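PDB 1RQB: transcarboxylase 5S subunit from Propionibacterium freudenreichii subsp. shermanii, which catalyses the transfer of a carboxyl group from the biotin of the 1.3S subunit to pyruvate, forming oxaloacetate, with one cobalt ion bound per subunit. Local coordinates for residues 48-52 and 291-295; 53-57 and 93-97; 57-61 and 279-283; 87-91 and 129-133. The contacts are given in a common frame with arbitrary orientation. Numbering follows the deposited sequence.

Interaction 1 (48-52 and 291-295); sequences DMVGA and DHFKA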
loop_
_atom_site.group_PDB
_atom_site.type_symbol
_atom_site.label_atom_id
_atom_site.label_comp_id
_atom_site.label_asym_id
_atom_site.label_seq_id
_atom_site.Cartn_x
_atom_site.Cartn_y
_atom_site.Cartn_z
ATOM N N ASP A 48 -4.506 14.935 20.200
ATOM C CA ASP A 48 -4.352 14.880 18.739
ATOM C C ASP A 48 -5.486 14.102 18.067
ATOM O O ASP A 48 -5.551 14.054 16.839
ATOM C CB ASP A 48 -3.002 14.236 18.377
ATOM C CG ASP A 48 -1.808 15.162 18.647
ATOM O OD1 ASP A 48 -1.951 16.388 18.469
ATOM O OD2 ASP A 48 -0.717 14.670 19.014
HETATM N N MSE A 49 -6.394 13.515 18.841
HETATM C CA MSE A 49 -7.478 12.712 18.252
HETATM C C MSE A 49 -8.862 13.350 18.404
HETATM O O MSE A 49 -9.692 13.232 17.504
HETATM C CB MSE A 49 -7.546 11.323 18.909
HETATM C CG MSE A 49 -6.335 10.437 18.720
HETATM SE SE MSE A 49 -6.646 8.627 19.447
HETATM C CE MSE A 49 -6.059 8.903 21.274
ATOM N N VAL A 50 -9.131 14.005 19.531
ATOM C CA VAL A 50 -10.475 14.541 19.800
ATOM C C VAL A 50 -11.017 15.427 18.676
ATOM O O VAL A 50 -12.221 15.440 18.431
ATOM C CB VAL A 50 -10.548 15.327 21.136
ATOM C CG1 VAL A 50 -10.317 14.369 22.303
ATOM C CG2 VAL A 50 -9.538 16.467 21.146
ATOM N N GLY A 51 -10.144 16.166 18.005
ATOM C CA GLY A 51 -10.594 17.037 16.934
ATOM C C GLY A 51 -11.242 16.353 15.739
ATOM O O GLY A 51 -11.897 17.011 14.933
ATOM N N ALA A 52 -11.093 15.037 15.621
ATOM C CA ALA A 52 -11.675 14.318 14.479
ATOM C C ALA A 52 -12.909 13.517 14.900
ATOM O O ALA A 52 -13.596 12.946 14.054
ATOM C CB ALA A 52 -10.625 13.363 13.880
ATOM N N ASP A 291 -7.470 14.577 6.415
ATOM C CA ASP A 291 -6.680 15.813 6.516
ATOM C C ASP A 291 -6.287 16.077 7.969
ATOM O O ASP A 291 -5.192 16.562 8.258
ATOM C CB ASP A 291 -7.476 16.994 5.946
ATOM C CG ASP A 291 -7.483 17.003 4.417
ATOM O OD1 ASP A 291 -6.823 16.122 3.820
ATOM O OD2 ASP A 291 -8.134 17.886 3.816
ATOM N N HIS A 292 -7.176 15.740 8.886
ATOM C CA HIS A 292 -6.874 15.948 10.309
ATOM C C HIS A 292 -5.628 15.152 10.702
ATOM O O HIS A 292 -4.689 15.692 11.285
ATOM C CB HIS A 292 -8.034 15.467 11.173
ATOM C CG HIS A 292 -7.757 15.573 12.637
ATOM N ND1 HIS A 292 -7.961 16.736 13.346
ATOM C CD2 HIS A 292 -7.217 14.690 13.509
ATOM C CE1 HIS A 292 -7.556 16.567 14.594
ATOM N NE2 HIS A 292 -7.098 15.335 14.718
ATOM N N PHE A 293 -5.620 13.860 10.391
ATOM C CA PHE A 293 -4.481 13.030 10.807
ATOM C C PHE A 293 -3.246 13.267 9.936
ATOM O O PHE A 293 -2.124 13.040 10.384
ATOM C CB PHE A 293 -4.875 11.557 10.854
ATOM C CG PHE A 293 -5.767 11.231 12.025
ATOM C CD1 PHE A 293 -7.137 11.100 11.860
ATOM C CD2 PHE A 293 -5.237 11.184 13.318
ATOM C CE1 PHE A 293 -7.986 10.933 12.969
ATOM C CE2 PHE A 293 -6.070 11.022 14.436
ATOM C CZ PHE A 293 -7.449 10.898 14.261
ATOM N N LYS A 294 -3.433 13.733 8.710
ATOM C CA LYS A 294 -2.274 13.989 7.844
ATOM C C LYS A 294 -1.416 15.095 8.463
ATOM O O LYS A 294 -0.188 15.065 8.387
ATOM C CB LYS A 294 -2.728 14.417 6.445
ATOM C CG LYS A 294 -1.546 14.690 5.522
ATOM C CD LYS A 294 -1.968 15.109 4.123
ATOM C CE LYS A 294 -0.734 15.366 3.257
ATOM N NZ LYS A 294 0.254 14.232 3.283
ATOM N N ALA A 295 -2.072 16.057 9.094
ATOM C CA ALA A 295 -1.377 17.192 9.718
ATOM C C ALA A 295 -0.719 16.782 11.037
ATOM O O ALA A 295 0.283 17.365 11.449
ATOM C CB ALA A 295 -2.380 18.330 9.965
#
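This is a mostly buried helix-to-loop contact on the outside of the TIM barrel, where helix 283-296 meets the loop that leads into helix 53-58. Two neighbouring aromatic residues of the helix do the work. His-292 points its ring at the loop and donates a hydrogen bond from NE2 to the backbone O of Asp-48, 2.9 Å away, though the place of that oxygen is less sure than most. Ala-52 CB lies over one face of the same imidazole, 3.9 Å from its centroid and 23° off the normal, a CH-pi contact. Gly-51 CA passes 3.9 Å from His-292 CE1; a side chain there would collide with the ring. The 3.0 Å bond from Ala-52 N to Met-49 O closes a turn in the loop, with Asp-48 O at the imidazole edge and Ala-52 CB over its face. Phe-293 adds the apolar part: its CE1 is 3.7 Å from Ala-52 CB, and its CE2 is 4.3 Å from CG of the selenomethionine Met-49, which meets the ring edge. The carboxylate of Asp-48 turns to Tyr-300 and Lys-299. Farther in, Phe-293 packs on Val-31 and Leu-32 of helix 31-39, while Met-49 reaches Leu-32 and also Phe-90 of helix 83-93.

Interaction 2 (53-57 and 93-97); sequences CADID and LMPNS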
loop_
_atom_site.group_PDB
_atom_site.type_symbol
_atom_site.label_atom_id
_atom_site.label_comp_id
_atom_site.label_asym_id
_atom_site.label_seq_id
_atom_site.Cartn_x
_atom_site.Cartn_y
_atom_site.Cartn_z
ATOM N N CYS A 53 -13.209 13.485 16.194
ATOM C CA CYS A 53 -14.319 12.661 16.697
ATOM C C CYS A 53 -15.674 13.032 16.089
ATOM O O CYS A 53 -16.453 12.147 15.738
ATOM C CB CYS A 53 -14.379 12.723 18.222
ATOM S SG CYS A 53 -13.100 11.705 19.013
ATOM N N ALA A 54 -15.972 14.318 15.962
ATOM C CA ALA A 54 -17.273 14.710 15.401
ATOM C C ALA A 54 -17.415 14.165 13.977
ATOM O O ALA A 54 -18.460 13.633 13.607
ATOM C CB ALA A 54 -17.418 16.241 15.405
ATOM N N ASP A 55 -16.361 14.284 13.172
ATOM C CA ASP A 55 -16.430 13.790 11.789
ATOM C C ASP A 55 -16.483 12.262 11.758
ATOM O O ASP A 55 -17.208 11.682 10.950
ATOM C CB ASP A 55 -15.252 14.314 10.981
ATOM C CG ASP A 55 -15.378 15.803 10.701
ATOM O OD1 ASP A 55 -16.481 16.229 10.282
ATOM O OD2 ASP A 55 -14.388 16.537 10.897
ATOM N N ILE A 56 -15.722 11.606 12.628
ATOM C CA ILE A 56 -15.734 10.136 12.671
ATOM C C ILE A 56 -17.145 9.650 13.013
ATOM O O ILE A 56 -17.670 8.726 12.395
ATOM C CB ILE A 56 -14.722 9.612 13.731
ATOM C CG1 ILE A 56 -13.299 9.808 13.197
ATOM C CG2 ILE A 56 -14.988 8.136 14.056
ATOM C CD1 ILE A 56 -12.180 9.440 14.180
ATOM N N ASP A 57 -17.766 10.321 13.981
ATOM C CA ASP A 57 -19.112 9.979 14.461
ATOM C C ASP A 57 -20.163 10.123 13.357
ATOM O O ASP A 57 -21.185 9.439 13.390
ATOM C CB ASP A 57 -19.500 10.888 15.643
ATOM C CG ASP A 57 -20.864 10.539 16.229
ATOM O OD1 ASP A 57 -20.981 9.510 16.936
ATOM O OD2 ASP A 57 -21.825 11.287 15.969
ATOM N N LEU A 93 -17.980 12.394 22.876
ATOM C CA LEU A 93 -17.753 13.079 21.595
ATOM C C LEU A 93 -18.307 12.293 20.404
ATOM O O LEU A 93 -18.437 12.844 19.312
ATOM C CB LEU A 93 -16.260 13.349 21.395
ATOM C CG LEU A 93 -15.648 14.281 22.439
ATOM C CD1 LEU A 93 -14.154 14.425 22.184
ATOM C CD2 LEU A 93 -16.338 15.637 22.389
HETATM N N MSE A 94 -18.612 11.013 20.579
HETATM C CA MSE A 94 -19.169 10.218 19.474
HETATM C C MSE A 94 -20.400 9.468 19.989
HETATM O O MSE A 94 -20.442 8.239 20.006
HETATM C CB MSE A 94 -18.109 9.232 18.962
HETATM C CG MSE A 94 -16.827 9.927 18.534
HETATM SE SE MSE A 94 -15.526 8.720 17.730
HETATM C CE MSE A 94 -14.939 7.758 19.330
ATOM N N PRO A 95 -21.439 10.213 20.398
ATOM C CA PRO A 95 -22.673 9.626 20.932
ATOM C C PRO A 95 -23.513 8.732 20.017
ATOM O O PRO A 95 -24.322 7.938 20.494
ATOM C CB PRO A 95 -23.454 10.855 21.394
ATOM C CG PRO A 95 -23.106 11.855 20.334
ATOM C CD PRO A 95 -21.599 11.667 20.190
ATOM N N ASN A 96 -23.328 8.831 18.710
ATOM C CA ASN A 96 -24.152 8.029 17.793
ATOM C C ASN A 96 -23.392 6.816 17.252
ATOM O O ASN A 96 -23.921 6.089 16.412
ATOM C CB ASN A 96 -24.581 8.889 16.608
ATOM C CG ASN A 96 -25.213 10.191 17.045
ATOM O OD1 ASN A 96 -26.224 10.190 17.746
ATOM N ND2 ASN A 96 -24.615 11.308 16.647
ATOM N N SER A 97 -22.185 6.563 17.742
ATOM C CA SER A 97 -21.393 5.465 17.170
ATOM C C SER A 97 -21.306 4.254 18.101
ATOM O O SER A 97 -21.427 4.369 19.320
ATOM C CB SER A 97 -19.959 5.944 16.905
ATOM O OG SER A 97 -19.940 7.143 16.165
HETATM O O HOH W 1 -20.831 6.037 13.933
#
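The carboxylate of Asp-57 takes three hydrogen bonds from the turn that follows helix 83-93. Its OD1 accepts from Ser-97 OG at 2.7 Å and from the backbone N of Asn-96 at 3.0 Å, while OD2 accepts from Asn-96 ND2 at 2.9 Å. The turn is a type I beta turn from Met-94 to Ser-97, with a weak 3.3 Å closing bond from Ser-97 N to Met-94 O; the one carboxylate receives a backbone N and two side-chain donors of this turn. A water extends the link: it donates to Ser-97 OG at 2.6 Å and, weakly, to Asp-57 O at 3.5 Å. In the TIM barrel these are parts of successive beta-alpha units, with helix 53-58 preceding strand 63-68 and the 93-97 turn carrying the chain from helix 83-93 into strand 99-103. Next to the polar cluster the contact becomes apolar. Cys-53 CB touches Leu-93 CB and Met-94 CG, each at 3.7 Å, and Ile-56 CG2 lies 3.8 Å from SE of the selenomethionine Met-94. The Met-94 side chain lies obliquely across the helix, its CG at Cys-53 and its SE at Ile-56, and both Met-94 and Ile-56 continue inward onto Val-64 of strand 63-68 and Leu-32 of helix 31-39. On another side of helix 53-58, Asp-55 forms a salt bridge with Arg-285.

Interaction 3 (57-61 and 279-283); sequences DAAGY and TNLDY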
loop_
_atom_site.group_PDB
_atom_site.type_symbol
_atom_site.label_atom_id
_atom_site.label_comp_id
_atom_site.label_asym_id
_atom_site.label_seq_id
_atom_site.Cartn_x
_atom_site.Cartn_y
_atom_site.Cartn_z
ATOM N N ASP A 57 -17.766 10.321 13.981
ATOM C CA ASP A 57 -19.112 9.979 14.461
ATOM C C ASP A 57 -20.163 10.123 13.357
ATOM O O ASP A 57 -21.185 9.439 13.390
ATOM C CB ASP A 57 -19.500 10.888 15.643
ATOM C CG ASP A 57 -20.864 10.539 16.229
ATOM O OD1 ASP A 57 -20.981 9.510 16.936
ATOM O OD2 ASP A 57 -21.825 11.287 15.969
ATOM N N ALA A 58 -19.942 10.991 12.375
ATOM C CA ALA A 58 -20.955 11.189 11.327
ATOM C C ALA A 58 -20.536 10.566 9.993
ATOM O O ALA A 58 -21.219 10.753 8.987
ATOM C CB ALA A 58 -21.201 12.680 11.122
ATOM N N ALA A 59 -19.446 9.808 9.967
ATOM C CA ALA A 59 -18.958 9.253 8.694
ATOM C C ALA A 59 -19.789 8.059 8.216
ATOM O O ALA A 59 -19.825 7.785 7.017
ATOM C CB ALA A 59 -17.495 8.857 8.827
ATOM N N GLY A 60 -20.438 7.340 9.129
ATOM C CA GLY A 60 -21.236 6.184 8.728
ATOM C C GLY A 60 -20.622 4.812 8.997
ATOM O O GLY A 60 -21.050 3.807 8.433
ATOM N N TYR A 61 -19.632 4.755 9.877
ATOM C CA TYR A 61 -18.956 3.487 10.191
ATOM C C TYR A 61 -19.875 2.553 10.984
ATOM O O TYR A 61 -20.728 3.004 11.747
ATOM C CB TYR A 61 -17.721 3.756 11.042
ATOM C CG TYR A 61 -16.645 4.550 10.366
ATOM C CD1 TYR A 61 -16.296 5.821 10.829
ATOM C CD2 TYR A 61 -15.919 4.009 9.305
ATOM C CE1 TYR A 61 -15.234 6.536 10.253
ATOM C CE2 TYR A 61 -14.855 4.710 8.723
ATOM C CZ TYR A 61 -14.519 5.969 9.208
ATOM O OH TYR A 61 -13.438 6.629 8.679
ATOM N N THR A 279 -20.582 0.893 0.338
ATOM C CA THR A 279 -20.505 1.193 1.775
ATOM C C THR A 279 -21.401 2.410 2.011
ATOM O O THR A 279 -21.821 3.065 1.058
ATOM C CB THR A 279 -19.095 1.617 2.222
ATOM O OG1 THR A 279 -18.821 2.928 1.711
ATOM C CG2 THR A 279 -18.032 0.634 1.723
ATOM N N ASN A 280 -21.707 2.726 3.257
ATOM C CA ASN A 280 -22.538 3.916 3.484
ATOM C C ASN A 280 -21.681 5.007 4.129
ATOM O O ASN A 280 -22.147 5.746 4.994
ATOM C CB ASN A 280 -23.754 3.592 4.368
ATOM C CG ASN A 280 -23.370 3.141 5.759
ATOM O OD1 ASN A 280 -22.867 2.033 5.944
ATOM N ND2 ASN A 280 -23.612 3.998 6.754
ATOM N N LEU A 281 -20.424 5.105 3.701
ATOM C CA LEU A 281 -19.527 6.129 4.258
ATOM C C LEU A 281 -19.719 7.449 3.509
ATOM O O LEU A 281 -19.974 7.462 2.305
ATOM C CB LEU A 281 -18.062 5.685 4.165
ATOM C CG LEU A 281 -17.725 4.400 4.932
ATOM C CD1 LEU A 281 -16.232 4.194 4.917
ATOM C CD2 LEU A 281 -18.241 4.490 6.367
ATOM N N ASP A 282 -19.606 8.551 4.248
ATOM C CA ASP A 282 -19.729 9.920 3.723
ATOM C C ASP A 282 -18.324 10.384 3.332
ATOM O O ASP A 282 -17.490 10.636 4.200
ATOM C CB ASP A 282 -20.298 10.819 4.831
ATOM C CG ASP A 282 -20.531 12.250 4.381
ATOM O OD1 ASP A 282 -19.652 12.825 3.710
ATOM O OD2 ASP A 282 -21.593 12.807 4.728
ATOM N N TYR A 283 -18.057 10.483 2.027
ATOM C CA TYR A 283 -16.723 10.847 1.524
ATOM C C TYR A 283 -16.240 12.208 2.029
ATOM O O TYR A 283 -15.046 12.396 2.254
ATOM C CB TYR A 283 -16.701 10.813 -0.007
ATOM C CG TYR A 283 -16.683 9.407 -0.561
ATOM C CD1 TYR A 283 -17.805 8.868 -1.181
ATOM C CD2 TYR A 283 -15.544 8.611 -0.454
ATOM C CE1 TYR A 283 -17.794 7.566 -1.685
ATOM C CE2 TYR A 283 -15.523 7.309 -0.953
ATOM C CZ TYR A 283 -16.650 6.795 -1.567
ATOM O OH TYR A 283 -16.637 5.513 -2.071
#
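Thr-279, just past strand 277-278, braces its own segment, its OG1 accepting a weak 3.4 Å bond from Leu-281 N. Asn-280 then brings ND2 to 3.1 Å from Gly-60 O. At Leu-281 the two backbones come nearest by CA atoms, 4.8 Å from Leu-281 CA to Gly-60 CA; Leu-281 CA also makes a CA-H...O contact of 3.2 Å with Ala-59 O. Such closeness suits glycine, since a CB on Gly-60 would strike Asn-280 O and its positive phi would in any case press that CB against the preceding carbonyl. The Leu-281 side chain reaches back to Tyr-61, CD2 to CD2 at 3.8 Å. Asp-282 N donates a hydrogen bond to Ala-59 O at 2.9 Å, and Asp-282 OD1 caps Arg-285 N. The N-cap of the added helix 283-296 thus meets the glycine-terminated end of helix 53-58, in the helix-to-strand turn before strand 63-68, on the outside of the TIM barrel.

Interaction 4 (87-91 and 129-133); sequences LRTFR and NGMDV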
loop_
_atom_site.group_PDB
_atom_site.type_symbol
_atom_site.label_atom_id
_atom_site.label_comp_id
_atom_site.label_asym_id
_atom_site.label_seq_id
_atom_site.Cartn_x
_atom_site.Cartn_y
_atom_site.Cartn_z
ATOM N N LEU A 87 -11.931 6.769 27.485
ATOM C CA LEU A 87 -13.156 6.069 27.071
ATOM C C LEU A 87 -14.368 6.973 27.303
ATOM O O LEU A 87 -15.233 7.094 26.438
ATOM C CB LEU A 87 -13.329 4.759 27.854
ATOM C CG LEU A 87 -14.660 4.013 27.668
ATOM C CD1 LEU A 87 -14.919 3.744 26.183
ATOM C CD2 LEU A 87 -14.614 2.710 28.445
ATOM N N ARG A 88 -14.449 7.604 28.473
ATOM C CA ARG A 88 -15.586 8.495 28.742
ATOM C C ARG A 88 -15.643 9.637 27.726
ATOM O O ARG A 88 -16.717 10.011 27.255
ATOM C CB ARG A 88 -15.520 9.056 30.168
ATOM C CG ARG A 88 -15.987 8.039 31.199
ATOM C CD ARG A 88 -16.027 8.610 32.607
ATOM N NE ARG A 88 -14.711 8.756 33.214
ATOM C CZ ARG A 88 -14.167 7.838 34.008
ATOM N NH1 ARG A 88 -14.829 6.725 34.283
ATOM N NH2 ARG A 88 -12.966 8.034 34.534
ATOM N N THR A 89 -14.483 10.184 27.387
ATOM C CA THR A 89 -14.423 11.300 26.433
ATOM C C THR A 89 -14.897 10.837 25.054
ATOM O O THR A 89 -15.687 11.522 24.405
ATOM C CB THR A 89 -12.994 11.868 26.332
ATOM O OG1 THR A 89 -12.608 12.385 27.610
ATOM C CG2 THR A 89 -12.938 12.999 25.315
ATOM N N PHE A 90 -14.435 9.672 24.612
ATOM C CA PHE A 90 -14.849 9.154 23.300
ATOM C C PHE A 90 -16.360 8.920 23.277
ATOM O O PHE A 90 -17.022 9.186 22.275
ATOM C CB PHE A 90 -14.130 7.840 22.994
ATOM C CG PHE A 90 -12.719 8.015 22.473
ATOM C CD1 PHE A 90 -11.753 7.042 22.717
ATOM C CD2 PHE A 90 -12.366 9.125 21.718
ATOM C CE1 PHE A 90 -10.445 7.174 22.211
ATOM C CE2 PHE A 90 -11.059 9.265 21.206
ATOM C CZ PHE A 90 -10.103 8.282 21.460
ATOM N N ARG A 91 -16.907 8.424 24.384
ATOM C CA ARG A 91 -18.348 8.136 24.455
ATOM C C ARG A 91 -19.145 9.432 24.290
ATOM O O ARG A 91 -20.190 9.459 23.642
ATOM C CB ARG A 91 -18.691 7.516 25.815
ATOM C CG ARG A 91 -20.174 7.233 26.068
ATOM C CD ARG A 91 -20.757 6.148 25.167
ATOM N NE ARG A 91 -20.870 6.507 23.755
ATOM C CZ ARG A 91 -21.151 5.622 22.800
ATOM N NH1 ARG A 91 -21.328 4.345 23.117
ATOM N NH2 ARG A 91 -21.291 6.013 21.539
ATOM N N ASN A 129 -19.109 2.474 31.223
ATOM C CA ASN A 129 -18.465 3.710 30.757
ATOM C C ASN A 129 -18.696 3.959 29.264
ATOM O O ASN A 129 -18.220 4.957 28.723
ATOM C CB ASN A 129 -16.982 3.678 31.123
ATOM C CG ASN A 129 -16.745 4.073 32.579
ATOM O OD1 ASN A 129 -16.961 5.225 32.951
ATOM N ND2 ASN A 129 -16.330 3.118 33.409
ATOM N N GLY A 130 -19.438 3.068 28.601
ATOM C CA GLY A 130 -19.757 3.282 27.196
ATOM C C GLY A 130 -19.401 2.287 26.100
ATOM O O GLY A 130 -19.832 2.467 24.961
HETATM N N MSE A 131 -18.654 1.236 26.409
HETATM C CA MSE A 131 -18.247 0.284 25.364
HETATM C C MSE A 131 -19.474 -0.435 24.792
HETATM O O MSE A 131 -20.352 -0.862 25.539
HETATM C CB MSE A 131 -17.255 -0.717 25.947
HETATM C CG MSE A 131 -16.578 -1.553 24.899
HETATM SE SE MSE A 131 -15.788 -0.365 23.575
HETATM C CE MSE A 131 -14.592 0.623 24.692
ATOM N N ASP A 132 -19.525 -0.590 23.467
ATOM C CA ASP A 132 -20.672 -1.228 22.801
ATOM C C ASP A 132 -20.311 -2.610 22.252
ATOM O O ASP A 132 -21.046 -3.577 22.448
ATOM C CB ASP A 132 -21.172 -0.368 21.624
ATOM C CG ASP A 132 -21.733 0.973 22.062
ATOM O OD1 ASP A 132 -22.675 0.981 22.889
ATOM O OD2 ASP A 132 -21.241 2.020 21.577
ATOM N N VAL A 133 -19.194 -2.691 21.534
ATOM C CA VAL A 133 -18.772 -3.957 20.918
ATOM C C VAL A 133 -17.466 -4.422 21.563
ATOM O O VAL A 133 -16.499 -3.667 21.662
ATOM C CB VAL A 133 -18.540 -3.786 19.387
ATOM C CG1 VAL A 133 -18.084 -5.106 18.771
ATOM C CG2 VAL A 133 -19.824 -3.303 18.708
#
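Leu-87 opens the helical segment with its side chain against the 129-133 loop: CD2 lies 3.7 Å from Asn-129 CB, and CD1 3.5 Å from CE of the selenomethionine Met-131. Arg-88, next along, curls its end over to donate from NH1 to Asn-129 OD1 at 2.9 Å; the amide ND2 of that asparagine bonds to Lys-125 O and Glu-448. One turn after Leu-87, Arg-91 sends NH1 into a 2.8 Å salt bridge with Asp-132 OD2 and a weak 3.0 Å hydrogen bond to Gly-130 O. Its chain passes so near Gly-130 that a CB there would clash with Arg-91 CD, and the positive phi of Gly-130 closes helix 116-128 in a Schellman motif. Arg-91 NH2 meanwhile binds the O atoms of Met-94 and Ser-97, and Asp-132 OD2 accepts from Leu-99 N. Helix 83-93 is thereby tied to the entry of strand 133-136 beside strand 99-103, with Leu-87 and Met-131 both resting on Trp-67 of strand 63-68.

Along the chain, the run 48-61 (the loop before helix 53-58, the helix and the turn after it) supplies the first segments of interactions 1, 2 and 3; interactions 2 and 4 alternate, 53-57, 87-91, 93-97, 129-133. Interactions 2 and 3 share Asp-57, with centres about 11 Å apart; interactions 2 and 4, equally close, are joined by a probable hydrogen bond, Arg-91 NH2 to Ser-97 O at 2.8 Å. Met-49 SE, 4.0 Å from Phe-90 CZ, connects interactions 1 and 4. Together they pack helix 283-296, which follows the eight beta-alpha units, against helix 53-58, and join that helix to helix 83-93; the ring itself is closed by strands 248-251 and 23-29.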